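Local coordinates for protein probable ss-1,3-N-acetylglucosaminyltransferase (Staphylococcus aureus subsp. aureus N315, PDB 6H21) that is probably a family 2 glycosyltransferase with a GT-A catalytic fold joined to a helical linker domain, at residues M19-V24 against D122-G127; S40-Q45 against T50-I55; K285-S290 against E295-W300; N303-I308 against R331-L336. One frame throughout, in Å; residues are numbered along the deposited sequence.

Contact 1: residues M19-V24 against D122-G127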
loop_
_atom_site.group_PDB
_atom_site.type_symbol
_atom_site.label_atom_id
_atom_site.label_comp_id
_atom_site.label_asym_id
_atom_site.label_seq_id
_atom_site.Cartn_x
_atom_site.Cartn_y
_atom_site.Cartn_z
ATOM N N MET C 19 55.629 7.239 -27.207
ATOM C CA MET C 19 54.281 7.147 -26.569
ATOM C C MET C 19 54.213 5.858 -25.738
ATOM O O MET C 19 54.390 4.761 -26.264
ATOM C CB MET C 19 53.169 7.146 -27.628
ATOM C CG MET C 19 51.785 6.831 -27.076
ATOM S SD MET C 19 50.442 7.088 -28.276
ATOM C CE MET C 19 50.299 8.875 -28.267
ATOM N N LYS C 20 53.954 6.015 -24.436
ATOM C CA LYS C 20 53.795 4.890 -23.523
ATOM C C LYS C 20 52.521 4.121 -23.889
ATOM O O LYS C 20 51.565 4.706 -24.396
ATOM C CB LYS C 20 53.685 5.375 -22.076
ATOM C CG LYS C 20 54.845 6.217 -21.567
ATOM C CD LYS C 20 56.094 5.429 -21.302
ATOM C CE LYS C 20 57.198 6.285 -20.723
ATOM N NZ LYS C 20 58.523 5.665 -20.948
ATOM N N LYS C 21 52.530 2.811 -23.621
ATOM C CA LYS C 21 51.350 1.971 -23.750
ATOM C C LYS C 21 50.316 2.336 -22.673
ATOM O O LYS C 21 49.105 2.310 -22.945
ATOM C CB LYS C 21 51.718 0.491 -23.604
ATOM C CG LYS C 21 52.582 -0.085 -24.718
ATOM C CD LYS C 21 52.945 -1.534 -24.465
ATOM C CE LYS C 21 53.686 -2.182 -25.616
ATOM N NZ LYS C 21 53.965 -3.608 -25.341
ATOM N N VAL C 22 50.800 2.645 -21.459
ATOM C CA VAL C 22 49.951 2.850 -20.274
ATOM C C VAL C 22 50.556 3.914 -19.348
ATOM O O VAL C 22 51.742 3.851 -19.017
ATOM C CB VAL C 22 49.745 1.540 -19.492
ATOM C CG1 VAL C 22 48.846 1.756 -18.282
ATOM C CG2 VAL C 22 49.200 0.425 -20.367
ATOM N N SER C 23 49.699 4.849 -18.911
ATOM C CA SER C 23 49.897 5.700 -17.737
ATOM C C SER C 23 48.999 5.228 -16.581
ATOM O O SER C 23 47.778 5.313 -16.680
ATOM C CB SER C 23 49.589 7.142 -18.049
ATOM O OG SER C 23 50.439 7.641 -19.067
ATOM N N VAL C 24 49.608 4.777 -15.478
ATOM C CA VAL C 24 48.889 4.577 -14.234
ATOM C C VAL C 24 48.784 5.932 -13.526
ATOM O O VAL C 24 49.794 6.591 -13.281
ATOM C CB VAL C 24 49.553 3.511 -13.349
ATOM C CG1 VAL C 24 48.768 3.261 -12.069
ATOM C CG2 VAL C 24 49.754 2.215 -14.107
ATOM N N ASP C 122 48.788 -7.952 -19.352
ATOM C CA ASP C 122 47.671 -8.791 -19.791
ATOM C C ASP C 122 46.483 -7.943 -20.259
ATOM O O ASP C 122 45.889 -8.260 -21.284
ATOM C CB ASP C 122 47.195 -9.718 -18.682
ATOM C CG ASP C 122 48.096 -10.918 -18.477
ATOM O OD1 ASP C 122 49.252 -10.904 -19.017
ATOM O OD2 ASP C 122 47.630 -11.858 -17.783
ATOM N N LEU C 123 46.136 -6.893 -19.505
ATOM C CA LEU C 123 44.993 -6.044 -19.867
ATOM C C LEU C 123 45.307 -5.278 -21.160
ATOM O O LEU C 123 44.468 -5.217 -22.046
ATOM C CB LEU C 123 44.648 -5.088 -18.721
ATOM C CG LEU C 123 43.597 -5.600 -17.736
ATOM C CD1 LEU C 123 43.874 -7.023 -17.302
ATOM C CD2 LEU C 123 43.496 -4.684 -16.522
ATOM N N TYR C 124 46.510 -4.704 -21.249
ATOM C CA TYR C 124 46.922 -3.975 -22.446
ATOM C C TYR C 124 46.919 -4.905 -23.667
ATOM O O TYR C 124 46.406 -4.531 -24.711
ATOM C CB TYR C 124 48.311 -3.337 -22.326
ATOM C CG TYR C 124 48.766 -2.704 -23.622
ATOM C CD1 TYR C 124 48.396 -1.413 -23.962
ATOM C CD2 TYR C 124 49.520 -3.418 -24.543
ATOM C CE1 TYR C 124 48.773 -0.842 -25.170
ATOM C CE2 TYR C 124 49.911 -2.860 -25.753
ATOM C CZ TYR C 124 49.531 -1.567 -26.072
ATOM O OH TYR C 124 49.904 -1.000 -27.266
ATOM N N ASN C 125 47.540 -6.084 -23.546
ATOM C CA ASN C 125 47.635 -7.040 -24.684
ATOM C C ASN C 125 46.222 -7.417 -25.164
ATOM O O ASN C 125 45.953 -7.428 -26.368
ATOM C CB ASN C 125 48.459 -8.287 -24.337
ATOM C CG ASN C 125 49.951 -8.032 -24.268
ATOM O OD1 ASN C 125 50.465 -7.087 -24.864
ATOM N ND2 ASN C 125 50.660 -8.873 -23.536
ATOM N N TYR C 126 45.322 -7.711 -24.219
ATOM C CA TYR C 126 43.956 -8.146 -24.539
ATOM C C TYR C 126 43.180 -7.000 -25.211
ATOM O O TYR C 126 42.448 -7.207 -26.170
ATOM C CB TYR C 126 43.274 -8.667 -23.274
ATOM C CG TYR C 126 42.009 -9.451 -23.512
ATOM C CD1 TYR C 126 42.028 -10.650 -24.205
ATOM C CD2 TYR C 126 40.793 -9.006 -23.027
ATOM C CE1 TYR C 126 40.870 -11.382 -24.422
ATOM C CE2 TYR C 126 39.627 -9.724 -23.233
ATOM C CZ TYR C 126 39.663 -10.920 -23.931
ATOM O OH TYR C 126 38.507 -11.613 -24.141
ATOM N N GLY C 127 43.365 -5.782 -24.700
ATOM C CA GLY C 127 42.834 -4.573 -25.305
ATOM C C GLY C 127 43.322 -4.390 -26.734
ATOM O O GLY C 127 42.539 -4.106 -27.628
#
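K21 lays its aliphatic chain across one face of the Y124 ring, the two side chains crossing at about a right angle; in the GT-A domain, helix 119-129 packs here against the lead-in to strand 22-28 of the sheet. The evidence is in the sequence of carbons over the ring: CB of K21 lies 3.6 Å from CE1 of Y124, CG comes to CZ, and CD reaches CE2 at 3.6 Å, so the methylenes run over the phenol end of the ring from one side to the other. CD stands 3.9 Å from the ring centroid and 23° off the normal, a CH-pi contact over the face, displaced toward the rim. K21 can cover this width because its chain is extended beyond CG. CG of Y124 is anti to the backbone N (chi1 174°), which aims the ring at the start of the strand. V22 adds a looser apolar contact, with its CG2 4.1 Å from CD1 of Y124 in an oblique approach. M177 of strand 177-179 also packs on both V22 and Y124. No hydrogen bond links the segments. The helix therefore meets the residue leading into the strand, and V22 at its start, through dispersion and CH-pi contact, with methylenes serving as the apolar surface, while the phenol hydroxyl is hydrogen-bonded to the E104 carboxylate and the K21 ammonium keeps at least a long, weak ion pair with D51.

Contact 2: residues S40-Q45 against T50-I55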
loop_
_atom_site.group_PDB
_atom_site.type_symbol
_atom_site.label_atom_id
_atom_site.label_comp_id
_atom_site.label_asym_id
_atom_site.label_seq_id
_atom_site.Cartn_x
_atom_site.Cartn_y
_atom_site.Cartn_z
ATOM N N SER C 40 55.102 -0.133 -5.033
ATOM C CA SER C 40 55.880 -1.334 -5.356
ATOM C C SER C 40 55.080 -2.266 -6.282
ATOM O O SER C 40 55.651 -2.891 -7.187
ATOM C CB SER C 40 56.314 -2.044 -4.102
ATOM O OG SER C 40 57.149 -1.210 -3.295
ATOM N N SER C 41 53.761 -2.360 -6.062
ATOM C CA SER C 41 52.908 -3.208 -6.898
ATOM C C SER C 41 52.872 -2.678 -8.338
ATOM O O SER C 41 52.716 -3.465 -9.263
ATOM C CB SER C 41 51.515 -3.391 -6.311
ATOM O OG SER C 41 50.627 -2.343 -6.681
ATOM N N VAL C 42 53.021 -1.362 -8.524
ATOM C CA VAL C 42 53.048 -0.781 -9.875
ATOM C C VAL C 42 54.438 -0.929 -10.508
ATOM O O VAL C 42 54.553 -1.165 -11.717
ATOM C CB VAL C 42 52.619 0.693 -9.896
ATOM C CG1 VAL C 42 52.678 1.264 -11.309
ATOM C CG2 VAL C 42 51.238 0.871 -9.306
ATOM N N LEU C 43 55.497 -0.772 -9.711
ATOM C CA LEU C 43 56.848 -0.811 -10.261
ATOM C C LEU C 43 57.286 -2.247 -10.589
ATOM O O LEU C 43 58.189 -2.418 -11.414
ATOM C CB LEU C 43 57.817 -0.115 -9.300
ATOM C CG LEU C 43 57.620 1.396 -9.199
ATOM C CD1 LEU C 43 58.725 2.033 -8.381
ATOM C CD2 LEU C 43 57.542 2.039 -10.575
ATOM N N ASN C 44 56.619 -3.255 -10.010
ATOM C CA ASN C 44 56.971 -4.678 -10.207
ATOM C C ASN C 44 56.015 -5.331 -11.225
ATOM O O ASN C 44 55.581 -6.468 -11.062
ATOM C CB ASN C 44 57.013 -5.421 -8.865
ATOM C CG ASN C 44 58.104 -4.912 -7.936
ATOM O OD1 ASN C 44 59.133 -4.389 -8.378
ATOM N ND2 ASN C 44 57.913 -5.075 -6.633
ATOM N N GLN C 45 55.748 -4.652 -12.337
ATOM C CA GLN C 45 54.881 -5.209 -13.386
ATOM C C GLN C 45 55.700 -6.098 -14.332
ATOM O O GLN C 45 56.894 -5.887 -14.517
ATOM C CB GLN C 45 54.202 -4.085 -14.171
ATOM C CG GLN C 45 53.104 -3.380 -13.392
ATOM C CD GLN C 45 51.964 -4.319 -13.075
ATOM O OE1 GLN C 45 51.348 -4.892 -13.974
ATOM N NE2 GLN C 45 51.692 -4.494 -11.792
ATOM N N THR C 50 59.966 0.538 -19.588
ATOM C CA THR C 50 59.985 1.665 -20.512
ATOM C C THR C 50 58.611 1.857 -21.182
ATOM O O THR C 50 58.348 2.927 -21.749
ATOM C CB THR C 50 61.099 1.483 -21.555
ATOM O OG1 THR C 50 60.807 0.323 -22.336
ATOM C CG2 THR C 50 62.467 1.323 -20.932
ATOM N N ASP C 51 57.724 0.847 -21.119
ATOM C CA ASP C 51 56.437 0.874 -21.851
ATOM C C ASP C 51 55.308 1.512 -21.030
ATOM O O ASP C 51 54.185 1.623 -21.511
ATOM C CB ASP C 51 55.990 -0.536 -22.242
ATOM C CG ASP C 51 56.726 -1.120 -23.433
ATOM O OD1 ASP C 51 57.373 -0.344 -24.173
ATOM O OD2 ASP C 51 56.649 -2.355 -23.601
ATOM N N TYR C 52 55.573 1.885 -19.778
ATOM C CA TYR C 52 54.514 2.471 -18.972
ATOM C C TYR C 52 55.110 3.460 -17.972
ATOM O O TYR C 52 56.304 3.477 -17.749
ATOM C CB TYR C 52 53.682 1.367 -18.312
ATOM C CG TYR C 52 54.318 0.693 -17.125
ATOM C CD1 TYR C 52 55.138 -0.413 -17.283
ATOM C CD2 TYR C 52 54.115 1.174 -15.838
ATOM C CE1 TYR C 52 55.739 -1.025 -16.197
ATOM C CE2 TYR C 52 54.704 0.571 -14.739
ATOM C CZ TYR C 52 55.515 -0.535 -14.920
ATOM O OH TYR C 52 56.073 -1.150 -13.848
ATOM N N GLU C 53 54.232 4.261 -17.364
ATOM C CA GLU C 53 54.631 5.219 -16.372
ATOM C C GLU C 53 53.611 5.189 -15.237
ATOM O O GLU C 53 52.452 4.875 -15.448
ATOM C CB GLU C 53 54.732 6.630 -16.963
ATOM C CG GLU C 53 53.463 7.125 -17.649
ATOM C CD GLU C 53 53.573 8.484 -18.335
ATOM O OE1 GLU C 53 54.676 9.057 -18.349
ATOM O OE2 GLU C 53 52.564 8.966 -18.857
ATOM N N LEU C 54 54.071 5.563 -14.052
ATOM C CA LEU C 54 53.205 5.859 -12.957
ATOM C C LEU C 54 53.230 7.376 -12.740
ATOM O O LEU C 54 54.312 7.977 -12.577
ATOM C CB LEU C 54 53.701 5.090 -11.735
ATOM C CG LEU C 54 53.050 5.488 -10.419
ATOM C CD1 LEU C 54 51.559 5.216 -10.446
ATOM C CD2 LEU C 54 53.720 4.759 -9.273
ATOM N N ILE C 55 52.040 7.988 -12.809
ATOM C CA ILE C 55 51.853 9.406 -12.524
ATOM C C ILE C 55 51.200 9.504 -11.148
ATOM O O ILE C 55 50.066 9.094 -10.992
ATOM C CB ILE C 55 50.999 10.110 -13.604
ATOM C CG1 ILE C 55 51.542 9.884 -15.018
ATOM C CG2 ILE C 55 50.852 11.593 -13.288
ATOM C CD1 ILE C 55 50.620 10.355 -16.128
#
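The beta-alpha-beta unit made of strand 22-28, helix 35-43 and strand 52-58 closes here, where the last turn of the helix meets the start of the returning strand. Y52 makes the polar link: its hydroxyl donates to the backbone O of V42, OH to O 2.6 Å. The approach lies in the carbonyl plane with a C=O...donor angle of 148°. CG of Y52 sits between its backbone N and carbonyl carbon (chi1 76°), and from there the ring projects from the strand to the end of the helix. Q45, just beyond that end, crosses the ring at about a right angle, its CB 3.5 Å from the Y52 OH. Its chain then bends at chi2 and turns back, so that NE2 donates to S41 O at 2.9 Å, the acceptor lying within 1° of the Q45 amide plane. H116 O also accepts from NE2, and OE1 of Q45 accepts from the backbone N of L120, so both amide atoms have partners. Alongside the ring, one methyl of V42 serves two neighbours: CG1 is 4.0 Å from CE2 of Y52 and 4.0 Å from CB of L54. Y52 and L54, two apart on the strand, thus both turn toward the helix. Such a right-handed crossover, with a helix packed on adjacent parallel strands, is characteristic of the Rossmann-like nucleotide-binding half of GT-A glycosyltransferases.

Contact 3: residues K285-S290 against E295-W300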
loop_
_atom_site.group_PDB
_atom_site.type_symbol
_atom_site.label_atom_id
_atom_site.label_comp_id
_atom_site.label_asym_id
_atom_site.label_seq_id
_atom_site.Cartn_x
_atom_site.Cartn_y
_atom_site.Cartn_z
ATOM N N LYS C 285 19.171 3.743 -0.158
ATOM C CA LYS C 285 18.114 3.160 -0.972
ATOM C C LYS C 285 16.884 2.843 -0.099
ATOM O O LYS C 285 15.768 2.911 -0.583
ATOM C CB LYS C 285 18.638 1.920 -1.689
ATOM C CG LYS C 285 18.930 0.749 -0.763
ATOM C CD LYS C 285 19.196 -0.528 -1.525
ATOM C CE LYS C 285 19.682 -1.652 -0.642
ATOM N NZ LYS C 285 20.779 -2.399 -1.299
ATOM N N ASN C 286 17.106 2.554 1.188
ATOM C CA ASN C 286 16.042 2.194 2.125
ATOM C C ASN C 286 15.798 3.334 3.115
ATOM O O ASN C 286 15.488 3.094 4.273
ATOM C CB ASN C 286 16.373 0.895 2.858
ATOM C CG ASN C 286 16.309 -0.312 1.951
ATOM O OD1 ASN C 286 15.438 -0.399 1.091
ATOM N ND2 ASN C 286 17.212 -1.259 2.147
ATOM N N PHE C 287 15.898 4.578 2.633
ATOM C CA PHE C 287 15.752 5.737 3.503
ATOM C C PHE C 287 14.337 5.822 4.106
ATOM O O PHE C 287 14.175 6.320 5.215
ATOM C CB PHE C 287 16.051 7.023 2.729
ATOM C CG PHE C 287 14.951 7.479 1.805
ATOM C CD1 PHE C 287 14.825 6.958 0.526
ATOM C CD2 PHE C 287 14.011 8.405 2.238
ATOM C CE1 PHE C 287 13.795 7.357 -0.311
ATOM C CE2 PHE C 287 12.980 8.799 1.400
ATOM C CZ PHE C 287 12.875 8.273 0.128
ATOM N N ALA C 288 13.319 5.382 3.362
ATOM C CA ALA C 288 11.899 5.737 3.682
ATOM C C ALA C 288 11.478 5.210 5.066
ATOM O O ALA C 288 10.808 5.934 5.789
ATOM C CB ALA C 288 10.952 5.290 2.581
ATOM N N ASN C 289 11.896 3.993 5.441
ATOM C CA ASN C 289 11.544 3.410 6.727
ATOM C C ASN C 289 12.710 3.509 7.733
ATOM O O ASN C 289 12.703 2.821 8.737
ATOM C CB ASN C 289 11.113 1.953 6.564
ATOM C CG ASN C 289 9.802 1.801 5.828
ATOM O OD1 ASN C 289 8.742 2.130 6.358
ATOM N ND2 ASN C 289 9.854 1.282 4.623
ATOM N N SER C 290 13.716 4.346 7.433
ATOM C CA SER C 290 14.918 4.493 8.230
ATOM C C SER C 290 14.635 5.391 9.434
ATOM O O SER C 290 13.547 5.936 9.581
ATOM C CB SER C 290 16.061 5.058 7.395
ATOM O OG SER C 290 15.910 6.463 7.184
ATOM N N GLU C 295 11.738 15.404 8.127
ATOM C CA GLU C 295 12.078 16.557 7.293
ATOM C C GLU C 295 13.204 16.209 6.310
ATOM O O GLU C 295 13.189 16.663 5.153
ATOM C CB GLU C 295 12.492 17.744 8.162
ATOM C CG GLU C 295 11.642 18.955 7.869
ATOM N N ASP C 296 14.165 15.396 6.750
ATOM C CA ASP C 296 15.271 14.987 5.890
ATOM C C ASP C 296 14.804 13.983 4.833
ATOM O O ASP C 296 15.308 14.002 3.707
ATOM C CB ASP C 296 16.429 14.425 6.705
ATOM C CG ASP C 296 17.069 15.484 7.577
ATOM O OD1 ASP C 296 17.023 16.674 7.186
ATOM O OD2 ASP C 296 17.581 15.122 8.648
ATOM N N LYS C 297 13.867 13.096 5.201
ATOM C CA LYS C 297 13.286 12.149 4.243
ATOM C C LYS C 297 12.577 12.919 3.123
ATOM O O LYS C 297 12.692 12.570 1.955
ATOM C CB LYS C 297 12.281 11.212 4.916
ATOM C CG LYS C 297 12.874 10.254 5.929
ATOM C CD LYS C 297 11.840 9.349 6.581
ATOM C CE LYS C 297 12.502 8.169 7.255
ATOM N NZ LYS C 297 11.553 7.405 8.085
ATOM N N ILE C 298 11.814 13.945 3.509
ATOM C CA ILE C 298 11.032 14.704 2.566
ATOM C C ILE C 298 11.994 15.377 1.568
ATOM O O ILE C 298 11.783 15.292 0.348
ATOM C CB ILE C 298 10.080 15.702 3.263
ATOM C CG1 ILE C 298 8.931 14.999 3.997
ATOM C CG2 ILE C 298 9.522 16.705 2.273
ATOM C CD1 ILE C 298 7.899 14.352 3.083
ATOM N N GLU C 299 13.060 16.004 2.083
ATOM C CA GLU C 299 14.017 16.716 1.225
ATOM C C GLU C 299 14.732 15.707 0.312
ATOM O O GLU C 299 14.868 15.954 -0.886
ATOM C CB GLU C 299 14.980 17.563 2.068
ATOM C CG GLU C 299 15.724 18.641 1.280
ATOM N N TRP C 300 15.199 14.591 0.875
ATOM C CA TRP C 300 15.845 13.520 0.101
ATOM C C TRP C 300 14.941 13.057 -1.063
ATOM O O TRP C 300 15.368 13.007 -2.235
ATOM C CB TRP C 300 16.236 12.343 1.006
ATOM C CG TRP C 300 16.968 11.265 0.271
ATOM C CD1 TRP C 300 16.429 10.157 -0.309
ATOM C CD2 TRP C 300 18.379 11.210 -0.007
ATOM N NE1 TRP C 300 17.404 9.407 -0.904
ATOM C CE2 TRP C 300 18.608 10.025 -0.738
ATOM C CE3 TRP C 300 19.464 12.052 0.278
ATOM C CZ2 TRP C 300 19.878 9.649 -1.176
ATOM C CZ3 TRP C 300 20.717 11.680 -0.168
ATOM C CH2 TRP C 300 20.917 10.490 -0.875
#
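K297 on helix 294-308 reaches a type I beta turn, F287 to S290, in the loop that leads into this helix of the linker region. Extended beyond CG, the K297 chain brings NZ to two backbone carbonyls of the turn: A288 O at 2.8 Å and S290 O at 2.9 Å. Neither approach lies in the carbonyl plane, the donor being 48° out of it at A288 and tilted 26° at S290. The ammonium thus bridges the carbonyls of the second and fourth residues of the turn, while CE of K297 passes 3.2 Å from F287 O. That oxygen already accepts from both the N and the OG of S290, bonds that hold the turn closed. One helical turn on, W300 presents an edge of its indole to the face of F287. The F287 ring and the five-membered ring of W300 have centroids 4.6 Å apart and planes at 54°, an inclined edge-to-face pair. The W300 ring also makes an edge-to-face pair with F245. The F287 ring is sandwiched: CB of A288 stands over the centre of one face, and CD1 of W300 lies over the centre of the other, 3.6 Å above the plane.

Contact 4: residues N303-I308 against R331-L336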
loop_
_atom_site.group_PDB
_atom_site.type_symbol
_atom_site.label_atom_id
_atom_site.label_comp_id
_atom_site.label_asym_id
_atom_site.label_seq_id
_atom_site.Cartn_x
_atom_site.Cartn_y
_atom_site.Cartn_z
ATOM N N ASN C 303 14.428 15.576 -3.920
ATOM C CA ASN C 303 15.551 15.608 -4.861
ATOM C C ASN C 303 15.511 14.381 -5.776
ATOM O O ASN C 303 15.758 14.500 -6.970
ATOM C CB ASN C 303 16.899 15.675 -4.141
ATOM C CG ASN C 303 17.175 17.048 -3.571
ATOM O OD1 ASN C 303 16.899 18.046 -4.229
ATOM N ND2 ASN C 303 17.705 17.115 -2.360
ATOM N N PHE C 304 15.221 13.209 -5.192
ATOM C CA PHE C 304 15.169 11.945 -5.927
ATOM C C PHE C 304 14.074 12.066 -6.989
ATOM O O PHE C 304 14.299 11.738 -8.148
ATOM C CB PHE C 304 14.890 10.768 -4.979
ATOM C CG PHE C 304 15.227 9.390 -5.487
ATOM C CD1 PHE C 304 15.399 9.132 -6.833
ATOM C CD2 PHE C 304 15.328 8.316 -4.603
ATOM C CE1 PHE C 304 15.698 7.856 -7.282
ATOM C CE2 PHE C 304 15.638 7.044 -5.053
ATOM C CZ PHE C 304 15.838 6.826 -6.394
ATOM N N SER C 305 12.895 12.532 -6.564
ATOM C CA SER C 305 11.709 12.643 -7.406
ATOM C C SER C 305 11.978 13.613 -8.567
ATOM O O SER C 305 11.737 13.316 -9.722
ATOM C CB SER C 305 10.531 13.098 -6.592
ATOM O OG SER C 305 9.375 13.164 -7.407
ATOM N N LYS C 306 12.496 14.796 -8.248
ATOM C CA LYS C 306 12.882 15.814 -9.278
ATOM C C LYS C 306 13.797 15.217 -10.367
ATOM O O LYS C 306 13.629 15.482 -11.580
ATOM C CB LYS C 306 13.576 16.992 -8.592
ATOM C CG LYS C 306 12.657 17.997 -7.902
ATOM C CD LYS C 306 13.379 19.299 -7.503
ATOM N N THR C 307 14.803 14.448 -9.959
ATOM C CA THR C 307 15.751 13.829 -10.888
ATOM C C THR C 307 15.076 12.743 -11.746
ATOM O O THR C 307 15.309 12.677 -12.983
ATOM C CB THR C 307 16.937 13.220 -10.139
ATOM O OG1 THR C 307 17.596 14.285 -9.450
ATOM C CG2 THR C 307 17.911 12.507 -11.046
ATOM N N ILE C 308 14.301 11.849 -11.105
ATOM C CA ILE C 308 13.709 10.734 -11.866
ATOM C C ILE C 308 12.668 11.276 -12.855
ATOM O O ILE C 308 12.503 10.706 -13.929
ATOM C CB ILE C 308 13.150 9.630 -10.948
ATOM C CG1 ILE C 308 14.263 8.996 -10.118
ATOM C CG2 ILE C 308 12.412 8.562 -11.742
ATOM C CD1 ILE C 308 15.281 8.276 -10.972
ATOM N N ARG C 331 8.359 8.765 -8.385
ATOM C CA ARG C 331 7.877 9.722 -9.392
ATOM C C ARG C 331 6.794 10.627 -8.791
ATOM O O ARG C 331 6.766 11.807 -9.087
ATOM C CB ARG C 331 7.340 9.055 -10.663
ATOM C CG ARG C 331 8.410 8.405 -11.530
ATOM C CD ARG C 331 7.926 8.081 -12.924
ATOM N NE ARG C 331 8.991 7.616 -13.803
ATOM C CZ ARG C 331 9.777 8.387 -14.537
ATOM N NH1 ARG C 331 10.683 7.821 -15.319
ATOM N NH2 ARG C 331 9.671 9.702 -14.461
ATOM N N GLN C 332 5.903 10.052 -7.970
ATOM C CA GLN C 332 4.773 10.795 -7.394
ATOM C C GLN C 332 5.216 11.630 -6.179
ATOM O O GLN C 332 4.415 12.392 -5.667
ATOM C CB GLN C 332 3.655 9.833 -6.964
ATOM C CG GLN C 332 3.022 9.066 -8.125
ATOM C CD GLN C 332 2.310 9.962 -9.107
ATOM O OE1 GLN C 332 1.780 10.999 -8.741
ATOM N NE2 GLN C 332 2.324 9.593 -10.376
ATOM N N ASN C 333 6.458 11.456 -5.700
ATOM C CA ASN C 333 7.009 12.225 -4.559
ATOM C C ASN C 333 6.136 11.949 -3.322
ATOM O O ASN C 333 5.740 12.852 -2.623
ATOM C CB ASN C 333 7.141 13.722 -4.909
ATOM C CG ASN C 333 8.025 14.517 -3.967
ATOM O OD1 ASN C 333 8.896 13.973 -3.279
ATOM N ND2 ASN C 333 7.841 15.828 -3.964
ATOM N N ASP C 334 5.862 10.663 -3.058
ATOM C CA ASP C 334 4.888 10.221 -2.059
ATOM C C ASP C 334 5.591 9.334 -1.027
ATOM O O ASP C 334 5.805 8.152 -1.266
ATOM C CB ASP C 334 3.735 9.477 -2.734
ATOM C CG ASP C 334 2.516 9.213 -1.854
ATOM O OD1 ASP C 334 2.660 8.710 -0.713
ATOM O OD2 ASP C 334 1.412 9.401 -2.374
ATOM N N LEU C 335 5.974 9.935 0.106
ATOM C CA LEU C 335 6.806 9.267 1.061
ATOM C C LEU C 335 6.068 8.044 1.624
ATOM O O LEU C 335 6.680 7.011 1.807
ATOM C CB LEU C 335 7.227 10.242 2.164
ATOM C CG LEU C 335 8.055 9.614 3.287
ATOM C CD1 LEU C 335 9.366 9.045 2.762
ATOM C CD2 LEU C 335 8.318 10.611 4.412
ATOM N N LEU C 336 4.756 8.171 1.874
ATOM C CA LEU C 336 3.942 7.035 2.434
ATOM C C LEU C 336 4.003 5.832 1.484
ATOM O O LEU C 336 4.130 4.681 1.913
ATOM C CB LEU C 336 2.491 7.479 2.655
ATOM C CG LEU C 336 2.217 8.345 3.889
ATOM C CD1 LEU C 336 0.755 8.750 3.970
ATOM C CD2 LEU C 336 2.598 7.627 5.159
#
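S305 faces the end of helix 324-332 at the closest backbone approach, its CA 5.2 Å from that of R331. With OG anti to the backbone N (chi1 -178°), the hydroxyl is put against N333, OG to CB 3.4 Å. Its hydrogen bond goes to the backbone O of I330, one residue before the segment 331-336, so a buried hydroxyl is satisfied at the helix end. The N333 amide end is near too, its OD1 3.8 Å from CB of S305. A helical turn later, I308 crosses R331 at about a right angle. CG2 of I308 sits over the centre of one face of the R331 guanidinium, 3.8 Å above its plane, and I308 O is 3.1 Å from NH2 of R331. The flat group is held from outside the two segments as well: D316 forms a salt bridge with NE, and V311 O accepts from NH1. These partners probably fix the rotation of the guanidinium and offset its charge where it is buried. Past R331, N333 adopts positive phi (61°) and closes helix 324-332, after which D334 caps helix 335-344 through the N of A337. The short link between the helices is thus a Schellman motif followed directly by an N-cap, joining consecutive helices of the linker domain.

Overall arrangement
The contacts fall into two pairs on opposite sides of the chain's centre. Contacts 1 and 2, with centres 11 Å apart, share one mixed sheet through the neighbouring parallel strands 22-28 and 52-58; S23 OG lies 2.5 Å from E53 OE2, a probable hydrogen bond. Contacts 3 and 4, also with centres 11 Å apart, both use helix 294-308 and meet at L335, whose CD1 is 3.9 Å from F287 CE2. Between the pairs the centres are 44 to 47 Å apart, and the nearest atoms at least about 27 Å. The uridine-diphosphate-N-acetylglucosamine pocket belongs to the sheet side: the L54 side chain of contact 2 is about 10 Å from this ligand.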